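Local coordinates for thiosulfate sulfurtransferase (Pseudomonas aeruginosa, PDB 1YT8), which probably transfers sulfur from thiosulfate to cyanide, as a thiosulfate sulfurtransferase built from four rhodanese-like domains, at residues A[52-55]-A[56-60]; A[397-400]-A[401-405]. All blocks are in the same frame, centred on the assembly; numbering follows the deposited sequence.

Contact 1 (A[52-55]-A[56-60]); sequences ELEI and HARVP. With GOL (glycerol), chain C.
Glu54 and Arg58, one helical turn apart, run side by side and join in a salt bridge, with Arg58 NH1 2.9 Å from Glu54 OE1. The nitrogen meets the carboxylate oxygen nearly along its C-O bond, while the two flat groups are turned 46° against each other. An extended glutamate (chi2 -180°) and a bend at chi3 of Arg58 (69°) bring the charged ends level. NH1 also donates to Asn45 O and, weakly, to a glycerol oxygen at the guanidinium edge; NE is taken by Ser319 OG and NH2 by Asp315 O. Glu54 O has two backbone donors: Arg58 N at 2.9 Å, nearly straight on, and Ala57 N at 3.0 Å, from above the carbonyl plane. Ile55 O receives Val59 N at 2.8 Å as the helix ends. At the kink, a water accepts from His56 N (3.0 Å) and probably donates to Glu52 O (2.8 Å). Ile55 CG2 sits over one face of the His56 ring, whose ND1 is paired with Tyr88 OH, and Ile55 CD1 rests 3.8 Å from Val59 CG2. Every guanidinium nitrogen of the buried Arg58 is thus bonded, and its charge is probably offset by Glu54.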
loop_
_atom_site.group_PDB
_atom_site.type_symbol
_atom_site.label_atom_id
_atom_site.label_comp_id
_atom_site.label_asym_id
_atom_site.label_seq_id
_atom_site.Cartn_x
_atom_site.Cartn_y
_atom_site.Cartn_z
ATOM N N GLU A 52 4.803 7.353 -13.899
ATOM C CA GLU A 52 3.740 8.203 -14.433
ATOM C C GLU A 52 2.324 7.850 -13.989
ATOM O O GLU A 52 1.448 8.710 -13.975
ATOM C CB GLU A 52 3.791 8.215 -15.965
ATOM C CG GLU A 52 5.095 8.749 -16.535
ATOM C CD GLU A 52 6.084 7.653 -16.883
ATOM O OE1 GLU A 52 6.118 6.618 -16.182
ATOM O OE2 GLU A 52 6.843 7.840 -17.860
ATOM N N LEU A 53 2.101 6.593 -13.629
ATOM C CA LEU A 53 0.777 6.143 -13.218
ATOM C C LEU A 53 0.384 6.525 -11.792
ATOM O O LEU A 53 -0.803 6.551 -11.463
ATOM C CB LEU A 53 0.676 4.622 -13.359
ATOM C CG LEU A 53 0.941 3.986 -14.726
ATOM C CD1 LEU A 53 0.898 2.468 -14.592
ATOM C CD2 LEU A 53 -0.090 4.462 -15.729
ATOM N N GLU A 54 1.366 6.831 -10.951
ATOM C CA GLU A 54 1.065 7.153 -9.557
ATOM C C GLU A 54 1.585 8.476 -9.011
ATOM O O GLU A 54 1.109 8.942 -7.975
ATOM C CB GLU A 54 1.590 6.030 -8.653
ATOM C CG GLU A 54 0.988 4.664 -8.927
ATOM C CD GLU A 54 1.536 3.585 -8.002
ATOM O OE1 GLU A 54 2.311 3.916 -7.080
ATOM O OE2 GLU A 54 1.185 2.404 -8.196
ATOM N N ILE A 55 2.548 9.083 -9.693
ATOM C CA ILE A 55 3.143 10.321 -9.201
ATOM C C ILE A 55 2.169 11.456 -8.880
ATOM O O ILE A 55 2.301 12.103 -7.842
ATOM C CB ILE A 55 4.245 10.829 -10.172
ATOM C CG1 ILE A 55 5.078 11.918 -9.490
ATOM C CG2 ILE A 55 3.622 11.344 -11.469
ATOM C CD1 ILE A 55 5.927 11.404 -8.328
ATOM N N HIS A 56 1.183 11.695 -9.739
ATOM C CA HIS A 56 0.245 12.785 -9.481
ATOM C C HIS A 56 -0.648 12.559 -8.269
ATOM O O HIS A 56 -1.189 13.512 -7.708
ATOM C CB HIS A 56 -0.610 13.070 -10.718
ATOM C CG HIS A 56 0.156 13.695 -11.840
ATOM N ND1 HIS A 56 1.276 14.470 -11.627
ATOM C CD2 HIS A 56 -0.045 13.682 -13.179
ATOM C CE1 HIS A 56 1.732 14.908 -12.787
ATOM N NE2 HIS A 56 0.949 14.446 -13.745
ATOM N N ALA A 57 -0.797 11.304 -7.859
ATOM C CA ALA A 57 -1.620 10.994 -6.698
ATOM C C ALA A 57 -0.773 10.966 -5.425
ATOM O O ALA A 57 -1.197 11.460 -4.383
ATOM C CB ALA A 57 -2.319 9.645 -6.888
ATOM N N ARG A 58 0.428 10.404 -5.513
ATOM C CA ARG A 58 1.304 10.302 -4.346
ATOM C C ARG A 58 2.096 11.576 -4.036
ATOM O O ARG A 58 2.478 11.809 -2.890
ATOM C CB ARG A 58 2.245 9.104 -4.523
ATOM C CG ARG A 58 1.481 7.794 -4.676
ATOM C CD ARG A 58 2.384 6.613 -4.957
ATOM N NE ARG A 58 3.211 6.251 -3.812
ATOM C CZ ARG A 58 4.055 5.227 -3.812
ATOM N NH1 ARG A 58 4.171 4.472 -4.897
ATOM N NH2 ARG A 58 4.785 4.961 -2.735
ATOM N N VAL A 59 2.340 12.394 -5.054
ATOM C CA VAL A 59 3.066 13.651 -4.879
ATOM C C VAL A 59 2.345 14.694 -5.740
ATOM O O VAL A 59 2.864 15.131 -6.765
ATOM C CB VAL A 59 4.544 13.536 -5.345
ATOM C CG1 VAL A 59 5.308 14.812 -4.988
ATOM C CG2 VAL A 59 5.212 12.329 -4.695
ATOM N N PRO A 60 1.131 15.102 -5.326
ATOM C CA PRO A 60 0.324 16.086 -6.057
ATOM C C PRO A 60 0.903 17.494 -6.220
ATOM O O PRO A 60 0.702 18.124 -7.259
ATOM C CB PRO A 60 -0.997 16.083 -5.288
ATOM C CG PRO A 60 -0.564 15.798 -3.888
ATOM C CD PRO A 60 0.448 14.687 -4.087
HETATM C C1 GOL C . 3.388 1.387 -5.845
HETATM O O1 GOL C . 4.798 2.120 -6.074
HETATM C C2 GOL C . 2.888 0.911 -4.641
HETATM O O2 GOL C . 3.874 0.486 -3.818
HETATM C C3 GOL C . 1.687 0.995 -4.677
HETATM O O3 GOL C . 0.262 1.308 -5.236
HETATM O O HOH W 1 0.029 10.118 -12.029
#

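Contact 2 (A[397-400]-A[401-405]); sequences DFTA and SANYA
Asp397, at the end of strand 393-397, brings its carboxylate to the rim of the Tyr404 ring: OD2 lies in the ring plane, 3.4 Å from Tyr404 CD1, with the carboxylate and ring planes 78° apart. The other oxygen, OD1, accepts from Thr399 N at 3.1 Å, the donor standing above the carboxylate plane, and this bond closes an Asx turn around Phe398. Phe398 itself faces away, against Leu435 and helix 441-454. At Thr399 the two branches part company. OG1, swung opposite the backbone N (chi1 -168°), receives Asn403 ND2 at 3.1 Å, a moderately bent bond whose acceptor is tilted 19° from the amide plane. CG2 turns instead to the helix backbone, 3.7 Å from Tyr404 N, and the threonine carbonyl is used by Trp414 NE1. Ala400 occupies the N-cap position; its CB touches Asn403 ND2 at 3.5 Å, and Ala400 O starts the helical bonding by accepting from Tyr404 N at 2.9 Å, with a weak bond from Asn403 N besides. Farther out, Tyr404 stacks on His408, and its OH bonds to Ala412 O and Leu481 N. The arrangement is a strand-to-helix connection in a rhodanese-like domain: an Asx turn leaves the parallel sheet, and a threonine-asparagine bond spans the helix start just beyond it.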
loop_
_atom_site.group_PDB
_atom_site.type_symbol
_atom_site.label_atom_id
_atom_site.label_comp_id
_atom_site.label_asym_id
_atom_site.label_seq_id
_atom_site.Cartn_x
_atom_site.Cartn_y
_atom_site.Cartn_z
ATOM N N ASP A 397 4.789 -7.844 -22.901
ATOM C CA ASP A 397 3.756 -7.714 -21.874
ATOM C C ASP A 397 4.315 -6.963 -20.660
ATOM O O ASP A 397 5.249 -7.430 -20.013
ATOM C CB ASP A 397 3.287 -9.108 -21.442
ATOM C CG ASP A 397 1.936 -9.088 -20.751
ATOM O OD1 ASP A 397 1.541 -8.021 -20.228
ATOM O OD2 ASP A 397 1.273 -10.149 -20.723
ATOM N N PHE A 398 3.724 -5.812 -20.351
ATOM C CA PHE A 398 4.167 -4.978 -19.235
ATOM C C PHE A 398 3.399 -5.175 -17.928
ATOM O O PHE A 398 3.710 -4.528 -16.922
ATOM C CB PHE A 398 4.094 -3.504 -19.646
ATOM C CG PHE A 398 5.114 -3.115 -20.678
ATOM C CD1 PHE A 398 6.329 -2.556 -20.298
ATOM C CD2 PHE A 398 4.876 -3.349 -22.028
ATOM C CE1 PHE A 398 7.297 -2.235 -21.249
ATOM C CE2 PHE A 398 5.841 -3.033 -22.988
ATOM C CZ PHE A 398 7.051 -2.475 -22.596
ATOM N N THR A 399 2.395 -6.049 -17.930
ATOM C CA THR A 399 1.627 -6.285 -16.707
ATOM C C THR A 399 2.547 -6.905 -15.651
ATOM O O THR A 399 3.651 -7.341 -15.967
ATOM C CB THR A 399 0.429 -7.229 -16.964
ATOM O OG1 THR A 399 -0.453 -7.202 -15.834
ATOM C CG2 THR A 399 0.906 -8.654 -17.185
ATOM N N ALA A 400 2.096 -6.944 -14.401
ATOM C CA ALA A 400 2.908 -7.519 -13.329
ATOM C C ALA A 400 3.225 -8.976 -13.651
ATOM O O ALA A 400 2.384 -9.691 -14.205
ATOM C CB ALA A 400 2.166 -7.421 -12.000
ATOM N N SER A 401 4.434 -9.416 -13.304
ATOM C CA SER A 401 4.845 -10.788 -13.590
ATOM C C SER A 401 3.851 -11.810 -13.052
ATOM O O SER A 401 3.629 -12.852 -13.674
ATOM C CB SER A 401 6.249 -11.072 -13.031
ATOM O OG SER A 401 6.275 -11.064 -11.616
ATOM N N ALA A 402 3.248 -11.519 -11.901
ATOM C CA ALA A 402 2.270 -12.436 -11.319
ATOM C C ALA A 402 1.058 -12.571 -12.246
ATOM O O ALA A 402 0.531 -13.670 -12.428
ATOM C CB ALA A 402 1.828 -11.940 -9.940
ATOM N N ASN A 403 0.624 -11.455 -12.828
ATOM C CA ASN A 403 -0.518 -11.463 -13.745
ATOM C C ASN A 403 -0.161 -12.210 -15.022
ATOM O O ASN A 403 -0.967 -12.969 -15.558
ATOM C CB ASN A 403 -0.944 -10.037 -14.109
ATOM C CG ASN A 403 -1.435 -9.249 -12.912
ATOM O OD1 ASN A 403 -2.084 -9.794 -12.021
ATOM N ND2 ASN A 403 -1.142 -7.952 -12.896
ATOM N N TYR A 404 1.053 -11.977 -15.510
ATOM C CA TYR A 404 1.533 -12.628 -16.721
ATOM C C TYR A 404 1.482 -14.151 -16.572
ATOM O O TYR A 404 0.967 -14.849 -17.444
ATOM C CB TYR A 404 2.969 -12.180 -17.012
ATOM C CG TYR A 404 3.627 -12.921 -18.151
ATOM C CD1 TYR A 404 3.388 -12.564 -19.480
ATOM C CD2 TYR A 404 4.485 -13.990 -17.900
ATOM C CE1 TYR A 404 3.997 -13.261 -20.535
ATOM C CE2 TYR A 404 5.092 -14.692 -18.942
ATOM C CZ TYR A 404 4.845 -14.323 -20.251
ATOM O OH TYR A 404 5.457 -15.018 -21.267
ATOM N N ALA A 405 2.011 -14.656 -15.462
ATOM C CA ALA A 405 2.036 -16.092 -15.192
ATOM C C ALA A 405 0.638 -16.692 -15.140
ATOM O O ALA A 405 0.447 -17.874 -15.429
ATOM C CB ALA A 405 2.765 -16.361 -13.874
#

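In the fold
Along the chain the two contacts come in series, neither nesting in nor crossing the other, and each is local, closing only a helical turn or a short bend. Contact 1 covers most of helix 51-58 and the two residues after it, in the first rhodanese-like domain, between strands 44-45 and 66-69; contact 2 starts at the end of the second strand of the last one, where strand 393-397 passes into helix 401-406. Their centres are 22 Å apart and their nearest atoms about 8 Å, without touching. Helix 441-454 of the last domain meets both contacts: Leu53 packs on it from the first domain, Phe398 from within its own. A salt bridge from Glu52 to Arg417 further ties helix 51-58 to the last domain.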